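Local coordinates for protein histone-lysine N-methyltransferase family member SUVH9 (Arabidopsis thaliana, PDB 4NJ5) that probably binds methylated DNA and recruits RNA polymerase V to chromatin in RNA-directed DNA methylation, and lacks histone methyltransferase activity of its own, at residues Tyr191-Trp203 against Lys215-Ser229. Sequence-based numbering, arbitrary orientation.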
ATOM      1  N   TYR A 191       4.796   5.741   8.385  1.00 19.31           N
ATOM      2  CA  TYR A 191       5.480   7.014   8.153  1.00 17.46           C
ATOM      3  C   TYR A 191       4.898   7.697   6.928  1.00 19.27           C
ATOM      4  O   TYR A 191       4.829   7.106   5.850  1.00 23.56           O
ATOM      5  CB  TYR A 191       6.993   6.821   7.989  1.00 17.95           C
ATOM      6  CG  TYR A 191       7.643   6.253   9.222  1.00 17.56           C
ATOM      7  CD1 TYR A 191       7.720   6.997  10.390  1.00 16.59           C
ATOM      8  CD2 TYR A 191       8.154   4.964   9.230  1.00 20.53           C
ATOM      9  CE1 TYR A 191       8.294   6.477  11.529  1.00 18.56           C
ATOM     10  CE2 TYR A 191       8.734   4.435  10.362  1.00 22.90           C
ATOM     11  CZ  TYR A 191       8.797   5.194  11.512  1.00 23.91           C
ATOM     12  OH  TYR A 191       9.372   4.669  12.646  1.00 30.48           O
ATOM     13  N   VAL A 192       4.468   8.942   7.099  1.00 16.72           N
ATOM     14  CA  VAL A 192       3.868   9.679   5.999  1.00 17.54           C
ATOM     15  C   VAL A 192       4.609  10.987   5.739  1.00 17.65           C
ATOM     16  O   VAL A 192       4.972  11.709   6.665  1.00 17.34           O
ATOM     17  CB  VAL A 192       2.356   9.926   6.232  1.00 18.44           C
ATOM     18  CG1 VAL A 192       2.124  10.751   7.490  1.00 18.49           C
ATOM     19  CG2 VAL A 192       1.731  10.592   5.014  1.00 19.56           C
ATOM     20  N   TYR A 193       4.859  11.272   4.468  1.00 20.73           N
ATOM     21  CA  TYR A 193       5.544  12.495   4.085  1.00 19.12           C
ATOM     22  C   TYR A 193       4.552  13.655   4.042  1.00 19.77           C
ATOM     23  O   TYR A 193       3.553  13.594   3.334  1.00 20.73           O
ATOM     24  CB  TYR A 193       6.226  12.294   2.734  1.00 19.24           C
ATOM     25  CG  TYR A 193       6.854  13.536   2.156  1.00 24.77           C
ATOM     26  CD1 TYR A 193       7.819  14.244   2.860  1.00 24.95           C
ATOM     27  CD2 TYR A 193       6.499  13.990   0.890  1.00 21.89           C
ATOM     28  CE1 TYR A 193       8.402  15.380   2.327  1.00 26.42           C
ATOM     29  CE2 TYR A 193       7.077  15.123   0.350  1.00 23.58           C
ATOM     30  CZ  TYR A 193       8.028  15.812   1.071  1.00 22.26           C
ATOM     31  OH  TYR A 193       8.601  16.939   0.538  1.00 23.54           O
ATOM     32  N   ASP A 194       4.822  14.703   4.816  1.00 19.77           N
ATOM     33  CA  ASP A 194       3.917  15.849   4.892  1.00 20.99           C
ATOM     34  C   ASP A 194       4.429  17.079   4.146  1.00 22.08           C
ATOM     35  O   ASP A 194       3.828  18.149   4.225  1.00 23.28           O
ATOM     36  CB  ASP A 194       3.617  16.219   6.350  1.00 24.19           C
ATOM     37  CG  ASP A 194       2.526  15.358   6.964  1.00 24.87           C
ATOM     38  OD1 ASP A 194       1.741  14.747   6.206  1.00 21.13           O
ATOM     39  OD2 ASP A 194       2.449  15.304   8.212  1.00 21.64           O
ATOM     40  N   GLY A 195       5.539  16.935   3.432  1.00 21.90           N
ATOM     41  CA  GLY A 195       6.039  18.025   2.614  1.00 23.23           C
ATOM     42  C   GLY A 195       7.095  18.904   3.261  1.00 23.74           C
ATOM     43  O   GLY A 195       7.876  18.454   4.106  1.00 21.67           O
ATOM     44  N   LEU A 196       7.104  20.173   2.863  1.00 24.55           N
ATOM     45  CA  LEU A 196       8.175  21.094   3.222  1.00 24.76           C
ATOM     46  C   LEU A 196       7.757  22.134   4.256  1.00 25.03           C
ATOM     47  O   LEU A 196       6.677  22.714   4.177  1.00 34.02           O
ATOM     48  CB  LEU A 196       8.711  21.786   1.967  1.00 28.32           C
ATOM     49  CG  LEU A 196       9.209  20.829   0.882  1.00 29.27           C
ATOM     50  CD1 LEU A 196       9.625  21.580  -0.374  1.00 30.58           C
ATOM     51  CD2 LEU A 196      10.357  19.984   1.418  1.00 25.07           C
ATOM     52  N   PHE A 197       8.634  22.356   5.225  1.00 24.10           N
ATOM     53  CA  PHE A 197       8.416  23.316   6.292  1.00 24.32           C
ATOM     54  C   PHE A 197       9.655  24.193   6.376  1.00 25.81           C
ATOM     55  O   PHE A 197      10.728  23.797   5.935  1.00 26.87           O
ATOM     56  CB  PHE A 197       8.234  22.590   7.629  1.00 23.72           C
ATOM     57  CG  PHE A 197       6.885  21.940   7.809  1.00 25.27           C
ATOM     58  CD1 PHE A 197       6.493  20.872   7.015  1.00 22.24           C
ATOM     59  CD2 PHE A 197       6.026  22.376   8.805  1.00 24.49           C
ATOM     60  CE1 PHE A 197       5.262  20.266   7.198  1.00 22.29           C
ATOM     61  CE2 PHE A 197       4.792  21.783   8.989  1.00 25.91           C
ATOM     62  CZ  PHE A 197       4.409  20.723   8.186  1.00 25.46           C
ATOM     63  N   ARG A 198       9.515  25.383   6.944  1.00 30.92           N
ATOM     64  CA  ARG A 198      10.681  26.217   7.213  1.00 31.85           C
ATOM     65  C   ARG A 198      10.799  26.497   8.700  1.00 30.22           C
ATOM     66  O   ARG A 198       9.792  26.647   9.389  1.00 29.75           O
ATOM     67  CB  ARG A 198      10.636  27.526   6.418  1.00 35.41           C
ATOM     68  CG  ARG A 198      11.313  27.432   5.064  1.00 39.51           C
ATOM     69  CD  ARG A 198      11.560  28.801   4.451  1.00 41.58           C
ATOM     70  NE  ARG A 198      12.029  28.683   3.074  1.00 42.02           N
ATOM     71  CZ  ARG A 198      11.230  28.698   2.012  1.00 44.10           C
ATOM     72  NH1 ARG A 198       9.920  28.838   2.170  1.00 47.19           N
ATOM     73  NH2 ARG A 198      11.738  28.578   0.792  1.00 40.44           N
ATOM     74  N   ILE A 199      12.032  26.546   9.192  1.00 33.29           N
ATOM     75  CA  ILE A 199      12.275  26.852  10.593  1.00 33.12           C
ATOM     76  C   ILE A 199      12.308  28.363  10.734  1.00 33.87           C
ATOM     77  O   ILE A 199      13.161  29.024  10.151  1.00 39.45           O
ATOM     78  CB  ILE A 199      13.609  26.254  11.080  1.00 31.80           C
ATOM     79  CG1 ILE A 199      13.729  24.790  10.649  1.00 30.74           C
ATOM     80  CG2 ILE A 199      13.728  26.378  12.590  1.00 31.80           C
ATOM     81  CD1 ILE A 199      15.108  24.207  10.851  1.00 20.91           C
ATOM     82  N   VAL A 200      11.367  28.915  11.493  1.00 27.47           N
ATOM     83  CA  VAL A 200      11.217  30.367  11.553  1.00 29.40           C
ATOM     84  C   VAL A 200      11.594  30.945  12.909  1.00 29.64           C
ATOM     85  O   VAL A 200      11.595  32.165  13.091  1.00 30.21           O
ATOM     86  CB  VAL A 200       9.781  30.795  11.219  1.00 45.75           C
ATOM     87  CG1 VAL A 200       9.369  30.240   9.865  1.00 49.02           C
ATOM     88  CG2 VAL A 200       8.826  30.326  12.307  1.00 46.69           C
ATOM     89  N   ASP A 201      11.903  30.068  13.858  1.00 30.86           N
ATOM     90  CA  ASP A 201      12.316  30.504  15.188  1.00 30.26           C
ATOM     91  C   ASP A 201      13.022  29.384  15.947  1.00 25.06           C
ATOM     92  O   ASP A 201      12.774  28.209  15.703  1.00 22.64           O
ATOM     93  CB  ASP A 201      11.118  31.020  15.987  1.00 31.32           C
ATOM     94  CG  ASP A 201      11.536  31.875  17.164  1.00 36.31           C
ATOM     95  OD1 ASP A 201      12.718  32.271  17.213  1.00 35.27           O
ATOM     96  OD2 ASP A 201      10.686  32.157  18.036  1.00 41.41           O
ATOM     97  N   SER A 202      13.911  29.758  16.860  1.00 28.20           N
ATOM     98  CA  SER A 202      14.624  28.784  17.681  1.00 30.81           C
ATOM     99  C   SER A 202      14.953  29.386  19.036  1.00 30.18           C
ATOM    100  O   SER A 202      15.152  30.596  19.151  1.00 35.00           O
ATOM    101  CB  SER A 202      15.919  28.350  17.000  1.00 35.74           C
ATOM    102  OG  SER A 202      16.903  29.363  17.112  1.00 42.04           O
ATOM    103  N   TRP A 203      15.022  28.545  20.063  1.00 27.00           N
ATOM    104  CA  TRP A 203      15.338  29.040  21.397  1.00 29.59           C
ATOM    105  C   TRP A 203      15.837  27.955  22.343  1.00 29.52           C
ATOM    106  O   TRP A 203      15.702  26.762  22.067  1.00 33.22           O
ATOM    107  CB  TRP A 203      14.128  29.759  22.004  1.00 22.69           C
ATOM    108  CG  TRP A 203      12.976  28.859  22.328  1.00 29.08           C
ATOM    109  CD1 TRP A 203      12.683  28.311  23.543  1.00 28.82           C
ATOM    110  CD2 TRP A 203      11.956  28.403  21.427  1.00 28.53           C
ATOM    111  NE1 TRP A 203      11.547  27.545  23.456  1.00 29.51           N
ATOM    112  CE2 TRP A 203      11.082  27.585  22.169  1.00 30.17           C
ATOM    113  CE3 TRP A 203      11.699  28.608  20.068  1.00 28.10           C
ATOM    114  CZ2 TRP A 203       9.968  26.972  21.596  1.00 31.21           C
ATOM    115  CZ3 TRP A 203      10.592  27.998  19.501  1.00 28.41           C
ATOM    116  CH2 TRP A 203       9.741  27.190  20.265  1.00 28.38           C
ATOM    117  N   LYS A 215      14.754  24.185  21.107  1.00 22.71           N
ATOM    118  CA  LYS A 215      13.460  24.085  20.448  1.00 21.81           C
ATOM    119  C   LYS A 215      13.398  24.921  19.171  1.00 23.41           C
ATOM    120  O   LYS A 215      13.967  26.011  19.094  1.00 23.29           O
ATOM    121  CB  LYS A 215      12.339  24.484  21.409  1.00 31.94           C
ATOM    122  CG  LYS A 215      11.833  23.335  22.267  1.00 39.58           C
ATOM    123  CD  LYS A 215      10.909  23.820  23.372  1.00 43.88           C
ATOM    124  CE  LYS A 215      10.138  22.661  23.977  1.00 42.24           C
ATOM    125  NZ  LYS A 215      10.980  21.439  24.044  1.00 40.62           N
ATOM    126  N   TYR A 216      12.700  24.397  18.170  1.00 23.87           N
ATOM    127  CA  TYR A 216      12.616  25.042  16.870  1.00 26.63           C
ATOM    128  C   TYR A 216      11.172  25.045  16.394  1.00 31.51           C
ATOM    129  O   TYR A 216      10.479  24.032  16.477  1.00 32.68           O
ATOM    130  CB  TYR A 216      13.499  24.310  15.856  1.00 25.12           C
ATOM    131  CG  TYR A 216      14.903  24.028  16.346  1.00 27.87           C
ATOM    132  CD1 TYR A 216      15.938  24.922  16.105  1.00 32.51           C
ATOM    133  CD2 TYR A 216      15.193  22.867  17.051  1.00 27.34           C
ATOM    134  CE1 TYR A 216      17.222  24.666  16.551  1.00 30.79           C
ATOM    135  CE2 TYR A 216      16.472  22.604  17.501  1.00 25.54           C
ATOM    136  CZ  TYR A 216      17.481  23.504  17.246  1.00 27.22           C
ATOM    137  OH  TYR A 216      18.754  23.241  17.694  1.00 30.62           O
ATOM    138  N   ARG A 217      10.717  26.192  15.909  1.00 34.52           N
ATOM    139  CA  ARG A 217       9.358  26.312  15.408  1.00 34.54           C
ATOM    140  C   ARG A 217       9.337  26.134  13.897  1.00 34.06           C
ATOM    141  O   ARG A 217       9.951  26.908  13.161  1.00 39.95           O
ATOM    142  CB  ARG A 217       8.758  27.658  15.798  1.00 38.23           C
ATOM    143  CG  ARG A 217       7.502  28.014  15.033  1.00 40.68           C
ATOM    144  CD  ARG A 217       6.957  29.353  15.480  1.00 43.88           C
ATOM    145  NE  ARG A 217       5.779  29.194  16.323  1.00 45.79           N
ATOM    146  CZ  ARG A 217       4.531  29.310  15.886  1.00 47.28           C
ATOM    147  NH1 ARG A 217       4.299  29.600  14.612  1.00 48.33           N
ATOM    148  NH2 ARG A 217       3.516  29.147  16.722  1.00 50.41           N
ATOM    149  N   LEU A 218       8.634  25.098  13.452  1.00 24.30           N
ATOM    150  CA  LEU A 218       8.525  24.769  12.038  1.00 26.99           C
ATOM    151  C   LEU A 218       7.166  25.183  11.488  1.00 29.51           C
ATOM    152  O   LEU A 218       6.131  24.913  12.097  1.00 29.02           O
ATOM    153  CB  LEU A 218       8.732  23.268  11.821  1.00 38.41           C
ATOM    154  CG  LEU A 218      10.155  22.787  11.528  1.00 40.70           C
ATOM    155  CD1 LEU A 218      11.104  23.146  12.658  1.00 41.17           C
ATOM    156  CD2 LEU A 218      10.167  21.289  11.272  1.00 39.59           C
ATOM    157  N   GLU A 219       7.175  25.845  10.337  1.00 33.69           N
ATOM    158  CA  GLU A 219       5.942  26.264   9.688  1.00 37.08           C
ATOM    159  C   GLU A 219       5.904  25.746   8.259  1.00 38.48           C
ATOM    160  O   GLU A 219       6.892  25.840   7.530  1.00 40.13           O
ATOM    161  CB  GLU A 219       5.804  27.788   9.713  1.00 34.12           C
ATOM    162  CG  GLU A 219       5.411  28.346  11.073  1.00 38.57           C
ATOM    163  CD  GLU A 219       5.356  29.863  11.096  1.00 40.62           C
ATOM    164  OE1 GLU A 219       5.513  30.485  10.025  1.00 39.33           O
ATOM    165  OE2 GLU A 219       5.157  30.430  12.192  1.00 41.65           O
ATOM    166  N   ARG A 220       4.760  25.195   7.866  1.00 27.44           N
ATOM    167  CA  ARG A 220       4.626  24.593   6.548  1.00 27.74           C
ATOM    168  C   ARG A 220       4.667  25.635   5.433  1.00 29.91           C
ATOM    169  O   ARG A 220       4.140  26.737   5.579  1.00 31.69           O
ATOM    170  CB  ARG A 220       3.339  23.769   6.463  1.00 27.83           C
ATOM    171  CG  ARG A 220       3.292  22.829   5.273  1.00 31.11           C
ATOM    172  CD  ARG A 220       2.295  21.707   5.495  1.00 31.38           C
ATOM    173  NE  ARG A 220       2.392  20.681   4.461  1.00 29.95           N
ATOM    174  CZ  ARG A 220       1.555  20.571   3.435  1.00 28.55           C
ATOM    175  NH1 ARG A 220       0.547  21.421   3.304  1.00 29.99           N
ATOM    176  NH2 ARG A 220       1.721  19.602   2.545  1.00 27.53           N
ATOM    177  N   ILE A 221       5.310  25.275   4.327  1.00 31.11           N
ATOM    178  CA  ILE A 221       5.368  26.136   3.153  1.00 35.54           C
ATOM    179  C   ILE A 221       3.996  26.198   2.500  1.00 35.49           C
ATOM    180  O   ILE A 221       3.325  25.181   2.353  1.00 34.08           O
ATOM    181  CB  ILE A 221       6.385  25.623   2.112  1.00 37.07           C
ATOM    182  CG1 ILE A 221       7.735  25.328   2.768  1.00 33.32           C
ATOM    183  CG2 ILE A 221       6.543  26.625   0.973  1.00 35.89           C
ATOM    184  CD1 ILE A 221       8.252  26.445   3.611  1.00 31.92           C
ATOM    185  N   GLU A 222       3.590  27.399   2.106  1.00 41.64           N
ATOM    186  CA  GLU A 222       2.276  27.634   1.523  1.00 44.35           C
ATOM    187  C   GLU A 222       2.139  27.009   0.131  1.00 42.06           C
ATOM    188  O   GLU A 222       3.119  26.890  -0.606  1.00 40.78           O
ATOM    189  CB  GLU A 222       2.020  29.142   1.451  1.00 54.07           C
ATOM    190  CG  GLU A 222       0.579  29.563   1.674  1.00 59.24           C
ATOM    191  CD  GLU A 222       0.471  30.980   2.214  1.00 70.09           C
ATOM    192  OE1 GLU A 222       1.520  31.573   2.553  1.00 70.40           O
ATOM    193  OE2 GLU A 222      -0.661  31.503   2.303  1.00 76.37           O
ATOM    194  N   GLY A 223       0.921  26.605  -0.216  1.00 34.32           N
ATOM    195  CA  GLY A 223       0.616  26.157  -1.564  1.00 31.69           C
ATOM    196  C   GLY A 223       0.881  24.692  -1.872  1.00 32.42           C
ATOM    197  O   GLY A 223       0.885  24.294  -3.036  1.00 33.79           O
ATOM    198  N   GLN A 224       1.101  23.885  -0.841  1.00 33.44           N
ATOM    199  CA  GLN A 224       1.333  22.458  -1.045  1.00 33.40           C
ATOM    200  C   GLN A 224       0.037  21.667  -0.953  1.00 28.69           C
ATOM    201  O   GLN A 224      -0.956  22.141  -0.403  1.00 33.37           O
ATOM    202  CB  GLN A 224       2.326  21.917  -0.016  1.00 36.64           C
ATOM    203  CG  GLN A 224       3.759  22.375  -0.211  1.00 36.01           C
ATOM    204  CD  GLN A 224       4.670  21.859   0.881  1.00 30.41           C
ATOM    205  OE1 GLN A 224       5.485  20.964   0.657  1.00 28.61           O
ATOM    206  NE2 GLN A 224       4.533  22.418   2.076  1.00 28.10           N
ATOM    207  N   ALA A 225       0.056  20.454  -1.493  1.00 24.22           N
ATOM    208  CA  ALA A 225      -1.069  19.543  -1.360  1.00 25.63           C
ATOM    209  C   ALA A 225      -1.313  19.227   0.110  1.00 29.60           C
ATOM    210  O   ALA A 225      -0.414  19.381   0.945  1.00 31.21           O
ATOM    211  CB  ALA A 225      -0.806  18.266  -2.135  1.00 21.39           C
ATOM    212  N   GLU A 226      -2.533  18.790   0.415  1.00 24.17           N
ATOM    213  CA  GLU A 226      -2.925  18.420   1.768  1.00 24.52           C
ATOM    214  C   GLU A 226      -1.929  17.432   2.369  1.00 25.89           C
ATOM    215  O   GLU A 226      -1.437  16.538   1.683  1.00 27.39           O
ATOM    216  CB  GLU A 226      -4.330  17.801   1.759  1.00 21.92           C
ATOM    217  CG  GLU A 226      -4.939  17.590   3.142  1.00 22.73           C
ATOM    218  CD  GLU A 226      -6.294  16.893   3.099  1.00 28.16           C
ATOM    219  OE1 GLU A 226      -6.744  16.511   1.997  1.00 31.44           O
ATOM    220  OE2 GLU A 226      -6.910  16.722   4.173  1.00 30.32           O
ATOM    221  N   MET A 227      -1.629  17.604   3.651  1.00 19.89           N
ATOM    222  CA  MET A 227      -0.739  16.689   4.345  1.00 21.64           C
ATOM    223  C   MET A 227      -1.335  15.290   4.420  1.00 24.39           C
ATOM    224  O   MET A 227      -2.544  15.124   4.581  1.00 25.78           O
ATOM    225  CB  MET A 227      -0.437  17.202   5.753  1.00 20.06           C
ATOM    226  CG  MET A 227       0.442  18.430   5.777  1.00 20.16           C
ATOM    227  SD  MET A 227       0.902  18.922   7.446  1.00 32.55           S
ATOM    228  CE  MET A 227      -0.722  19.142   8.170  1.00 28.07           C
ATOM    229  N   GLY A 228      -0.474  14.286   4.300  1.00 23.19           N
ATOM    230  CA  GLY A 228      -0.898  12.903   4.392  1.00 18.62           C
ATOM    231  C   GLY A 228      -1.356  12.513   5.784  1.00 17.50           C
ATOM    232  O   GLY A 228      -2.256  11.688   5.930  1.00 19.92           O
ATOM    233  N   SER A 229      -0.742  13.096   6.813  1.00 20.41           N
ATOM    234  CA  SER A 229      -1.141  12.786   8.187  1.00 21.29           C
ATOM    235  C   SER A 229      -2.591  13.211   8.456  1.00 18.64           C
ATOM    236  O   SER A 229      -3.331  12.525   9.166  1.00 20.78           O
ATOM    237  CB  SER A 229      -0.170  13.404   9.206  1.00 24.31           C
ATOM    238  OG  SER A 229      -0.025  14.801   9.031  1.00 27.08           O
TER
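The backbone O of Asp-194 is gripped by two nitrogens of Arg-220, NE at 2.9 Å and NH2 at 3.1 Å. This bond pair lies at one end of an antiparallel beta hairpin in the SRA domain, built from strands 190-206 and 212-220. The arginine chain runs extended from CG to NE, with CG anti to the backbone N (chi1 -165°), and it crosses one face of the Phe-197 ring. Arg-220 CB sits 3.7 Å from the centroid of the Phe-197 ring in a CH-pi contact. NH2 also bonds Ala-225 O, which lies in the guanidinium plane, as does Asp-194 O. Met-227 CG lies over the rim of one guanidinium face, and Gln-224 NE2 over the rim of the opposite one. With an alanine in place of Arg-220, Asp-194 O and Ala-225 O are likely to lose these donors, and the Phe-197 ring the CG and CD packed beside CE1 and CZ. The Gln-224 amide bonds both the N and the O of Leu-196: OE1 accepts from Leu-196 N at 2.8 Å, and NE2 donates to Leu-196 O. Ile-221 N shares that oxygen. At the far end of the hairpin, Lys-215 CB lies over the six-membered ring of Trp-203. From within strand 190-206, the Asp-194 carboxylate holds the first turn of helix 228-240, and Arg-178 forms a salt bridge with Asp-194 OD2. Ser-229 N donates to the syn lone pair of Asp-194 OD1 at 3.0 Å, and Ser-229 OG donates to Asp-194 OD2 at 2.7 Å.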